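PDB 2GWM: Mono(ADP-ribosyl)transferase SpvB from Salmonella typhimurium, which probably transfers ADP-ribose from NAD(+) to an arginine of actin, which would block its polymerization and break down the host cytoskeleton. Local coordinates for residues 5-10 / 40-45. Sequence-based numbering, arbitrary orientation.
Sequences IQALRY and RDYLST. With SO4 (sulfate ion), chain B.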
ATOM      1  N   ILE A   5      10.762  -2.043 -14.575  1.00 20.71           N
ATOM      2  CA  ILE A   5       9.436  -1.440 -14.829  1.00 20.93           C
ATOM      3  C   ILE A   5       8.458  -2.490 -15.248  1.00 19.64           C
ATOM      4  O   ILE A   5       7.304  -2.484 -14.830  1.00 20.47           O
ATOM      5  CB  ILE A   5       9.539  -0.288 -15.811  1.00 21.35           C
ATOM      6  CG1 ILE A   5      10.178   0.918 -15.103  1.00 24.23           C
ATOM      7  CG2 ILE A   5       8.171   0.099 -16.408  1.00 24.24           C
ATOM      8  CD1 ILE A   5       9.323   1.655 -14.225  1.00 28.05           C
ATOM      9  N   GLN A   6       8.880  -3.429 -16.106  1.00 19.48           N
ATOM     10  CA  GLN A   6       7.956  -4.467 -16.506  1.00 20.81           C
ATOM     11  C   GLN A   6       7.521  -5.330 -15.314  1.00 19.95           C
ATOM     12  O   GLN A   6       6.365  -5.761 -15.245  1.00 21.06           O
ATOM     13  CB  GLN A   6       8.599  -5.342 -17.585  1.00 21.75           C
ATOM     14  CG  GLN A   6       8.851  -4.650 -18.891  1.00 24.50           C
ATOM     15  CD  GLN A   6       9.414  -5.615 -19.922  1.00 30.93           C
ATOM     16  OE1 GLN A   6       8.742  -6.578 -20.303  1.00 41.66           O
ATOM     17  NE2 GLN A   6      10.643  -5.376 -20.371  1.00 37.81           N
ATOM     18  N   ALA A   7       8.431  -5.586 -14.393  1.00 19.64           N
ATOM     19  CA  ALA A   7       8.056  -6.303 -13.168  1.00 19.07           C
ATOM     20  C   ALA A   7       7.054  -5.504 -12.330  1.00 19.78           C
ATOM     21  O   ALA A   7       6.127  -6.073 -11.833  1.00 20.13           O
ATOM     22  CB  ALA A   7       9.246  -6.687 -12.380  1.00 20.03           C
ATOM     23  N   LEU A   8       7.249  -4.189 -12.232  1.00 18.70           N
ATOM     24  CA  LEU A   8       6.286  -3.326 -11.551  1.00 19.11           C
ATOM     25  C   LEU A   8       4.934  -3.336 -12.213  1.00 18.70           C
ATOM     26  O   LEU A   8       3.873  -3.350 -11.536  1.00 19.05           O
ATOM     27  CB  LEU A   8       6.841  -1.891 -11.496  1.00 19.79           C
ATOM     28  CG  LEU A   8       5.902  -0.818 -10.849  1.00 20.27           C
ATOM     29  CD1 LEU A   8       5.587  -1.205  -9.421  1.00 19.13           C
ATOM     30  CD2 LEU A   8       6.629   0.499 -10.916  1.00 20.25           C
ATOM     31  N   ARG A   9       4.894  -3.326 -13.535  1.00 20.09           N
ATOM     32  CA  ARG A   9       3.613  -3.476 -14.246  1.00 20.26           C
ATOM     33  C   ARG A   9       2.913  -4.763 -13.841  1.00 19.83           C
ATOM     34  O   ARG A   9       1.713  -4.772 -13.577  1.00 20.64           O
ATOM     35  CB  ARG A   9       3.824  -3.453 -15.767  1.00 20.74           C
ATOM     36  CG  ARG A   9       4.277  -2.107 -16.348  1.00 22.25           C
ATOM     37  CD  ARG A   9       4.425  -2.172 -17.890  1.00 26.61           C
ATOM     38  NE  ARG A   9       4.745  -0.866 -18.426  1.00 29.07           N
ATOM     39  CZ  ARG A   9       3.867   0.127 -18.623  1.00 34.33           C
ATOM     40  NH1 ARG A   9       2.559  -0.021 -18.384  1.00 33.56           N
ATOM     41  NH2 ARG A   9       4.308   1.300 -19.085  1.00 40.02           N
ATOM     42  N   TYR A  10       3.666  -5.861 -13.760  1.00 20.39           N
ATOM     43  CA  TYR A  10       3.088  -7.142 -13.367  1.00 20.19           C
ATOM     44  C   TYR A  10       2.586  -7.117 -11.928  1.00 19.99           C
ATOM     45  O   TYR A  10       1.525  -7.631 -11.632  1.00 20.32           O
ATOM     46  CB  TYR A  10       4.149  -8.238 -13.540  1.00 20.97           C
ATOM     47  CG  TYR A  10       3.629  -9.584 -13.180  1.00 20.92           C
ATOM     48  CD1 TYR A  10       3.001 -10.372 -14.107  1.00 24.04           C
ATOM     49  CD2 TYR A  10       3.777 -10.080 -11.890  1.00 19.62           C
ATOM     50  CE1 TYR A  10       2.514 -11.601 -13.758  1.00 24.02           C
ATOM     51  CE2 TYR A  10       3.270 -11.294 -11.518  1.00 20.52           C
ATOM     52  CZ  TYR A  10       2.679 -12.085 -12.465  1.00 24.63           C
ATOM     53  OH  TYR A  10       2.205 -13.357 -12.172  1.00 26.66           O
ATOM     54  N   ARG A  40       8.132 -15.936 -15.253  1.00 21.91           N
ATOM     55  CA  ARG A  40       8.954 -14.767 -15.497  1.00 22.81           C
ATOM     56  C   ARG A  40      10.452 -15.114 -15.444  1.00 22.30           C
ATOM     57  O   ARG A  40      11.333 -14.227 -15.428  1.00 23.32           O
ATOM     58  CB  ARG A  40       8.588 -13.697 -14.475  1.00 23.61           C
ATOM     59  CG  ARG A  40       7.142 -13.337 -14.504  1.00 22.94           C
ATOM     60  CD  ARG A  40       6.817 -12.033 -13.758  1.00 23.86           C
ATOM     61  NE  ARG A  40       7.443 -10.860 -14.387  1.00 21.64           N
ATOM     62  CZ  ARG A  40       6.958 -10.190 -15.440  1.00 22.00           C
ATOM     63  NH1 ARG A  40       5.841 -10.552 -16.029  1.00 23.25           N
ATOM     64  NH2 ARG A  40       7.630  -9.144 -15.918  1.00 24.28           N
ATOM     65  N   ASP A  41      10.739 -16.420 -15.415  1.00 22.49           N
ATOM     66  CA  ASP A  41      12.106 -16.970 -15.589  1.00 23.28           C
ATOM     67  C   ASP A  41      13.066 -16.744 -14.473  1.00 21.90           C
ATOM     68  O   ASP A  41      14.254 -17.043 -14.627  1.00 22.67           O
ATOM     69  CB  ASP A  41      12.716 -16.536 -16.938  1.00 25.68           C
ATOM     70  CG  ASP A  41      11.897 -16.964 -18.088  1.00 30.59           C
ATOM     71  OD1 ASP A  41      11.478 -18.143 -18.134  1.00 32.64           O
ATOM     72  OD2 ASP A  41      11.593 -16.088 -18.931  1.00 38.29           O
ATOM     73  N   TYR A  42      12.578 -16.355 -13.296  1.00 21.00           N
ATOM     74  CA  TYR A  42      13.470 -16.331 -12.167  1.00 21.25           C
ATOM     75  C   TYR A  42      13.878 -17.732 -11.736  1.00 22.69           C
ATOM     76  O   TYR A  42      14.912 -17.909 -11.131  1.00 24.10           O
ATOM     77  CB  TYR A  42      12.818 -15.625 -10.966  1.00 20.89           C
ATOM     78  CG  TYR A  42      12.498 -14.159 -11.170  1.00 20.99           C
ATOM     79  CD1 TYR A  42      13.474 -13.220 -11.072  1.00 22.90           C
ATOM     80  CD2 TYR A  42      11.216 -13.735 -11.471  1.00 21.42           C
ATOM     81  CE1 TYR A  42      13.212 -11.875 -11.218  1.00 19.94           C
ATOM     82  CE2 TYR A  42      10.937 -12.397 -11.617  1.00 20.82           C
ATOM     83  CZ  TYR A  42      11.941 -11.461 -11.517  1.00 20.32           C
ATOM     84  OH  TYR A  42      11.597 -10.129 -11.694  1.00 21.30           O
ATOM     85  N   LEU A  43      13.044 -18.711 -11.991  1.00 22.21           N
ATOM     86  CA  LEU A  43      13.381 -20.110 -11.742  1.00 22.59           C
ATOM     87  C   LEU A  43      13.119 -20.937 -12.971  1.00 24.26           C
ATOM     88  O   LEU A  43      12.279 -20.600 -13.785  1.00 23.58           O
ATOM     89  CB  LEU A  43      12.561 -20.678 -10.596  1.00 21.58           C
ATOM     90  CG  LEU A  43      12.836 -20.016  -9.221  1.00 24.90           C
ATOM     91  CD1 LEU A  43      11.787 -20.536  -8.266  1.00 25.89           C
ATOM     92  CD2 LEU A  43      14.205 -20.292  -8.753  1.00 27.66           C
ATOM     93  N   SER A  44      13.845 -22.057 -13.094  1.00 26.55           N
ATOM     94  CA  SER A  44      13.604 -23.015 -14.220  1.00 28.16           C
ATOM     95  C   SER A  44      12.450 -24.046 -14.049  1.00 28.87           C
ATOM     96  O   SER A  44      12.018 -24.687 -15.041  1.00 30.42           O
ATOM     97  CB  SER A  44      14.891 -23.760 -14.574  1.00 28.74           C
ATOM     98  OG  SER A  44      15.205 -24.645 -13.518  1.00 32.58           O
ATOM     99  N   THR A  45      11.959 -24.209 -12.809  1.00 28.90           N
ATOM    100  CA  THR A  45      10.814 -25.098 -12.500  1.00 29.47           C
ATOM    101  C   THR A  45       9.891 -24.435 -11.503  1.00 29.21           C
ATOM    102  O   THR A  45      10.279 -23.482 -10.853  1.00 28.34           O
ATOM    103  CB  THR A  45      11.202 -26.508 -11.905  1.00 29.83           C
ATOM    104  OG1 THR A  45      11.677 -26.393 -10.564  1.00 30.06           O
ATOM    105  CG2 THR A  45      12.243 -27.238 -12.776  1.00 30.60           C
TER
HETATM  106  S   SO4 B 591       6.507  -8.843 -19.382  1.00 66.61           S
HETATM  107  O1  SO4 B 591       7.758  -8.611 -18.669  1.00 65.19           O
HETATM  108  O2  SO4 B 591       5.336  -8.800 -18.472  1.00 62.70           O
HETATM  109  O3  SO4 B 591       6.435  -7.838 -20.459  1.00 66.30           O
HETATM  110  O4  SO4 B 591       6.546 -10.173 -20.006  1.00 66.19           O
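Arg-40 lies across one face of the Tyr-10 ring: its CD sits almost straight above the ring centre, 4.0 Å from the centroid and 7° off the normal, a CH-pi contact. Beyond CD the guanidinium runs back toward the tyrosine's own backbone, with Arg-40 NH1 3.4 Å from Tyr-10 CD1 and the two planes 32° apart. A bend at chi3 (65°) of Arg-40 turns this group toward helix 3-24, where Arg-40 NH2 comes to 3.7 Å from Gln-6 O, a carbonyl already taken by Tyr-10 N. The guanidinium also grips a sulfate, probably picked up from the crystallisation solution, with two hydrogen bonds: a nearly straight one from Arg-40 NH1 to sulfate O2 (3.0 Å) and a more bent one from Arg-40 NH2 to sulfate O1 (2.8 Å). Next along the helix, Ala-7 CB meets Tyr-42 OH at 4.2 Å. Each tyrosine hydroxyl has a hydrogen-bond partner outside the two segments, Tyr-10 OH with Thr-36 OG1 and Tyr-42 OH with Asp-63 OD2. This is surface packing in the ADP-ribosyltransferase domain, away from the predicted active-site residues. It joins the N-terminal helix 3-24 to the loop that leaves helix 30-39, while helix 50-69 backs both segments through contacts with Ala-7, Leu-8, Tyr-10 and Leu-43.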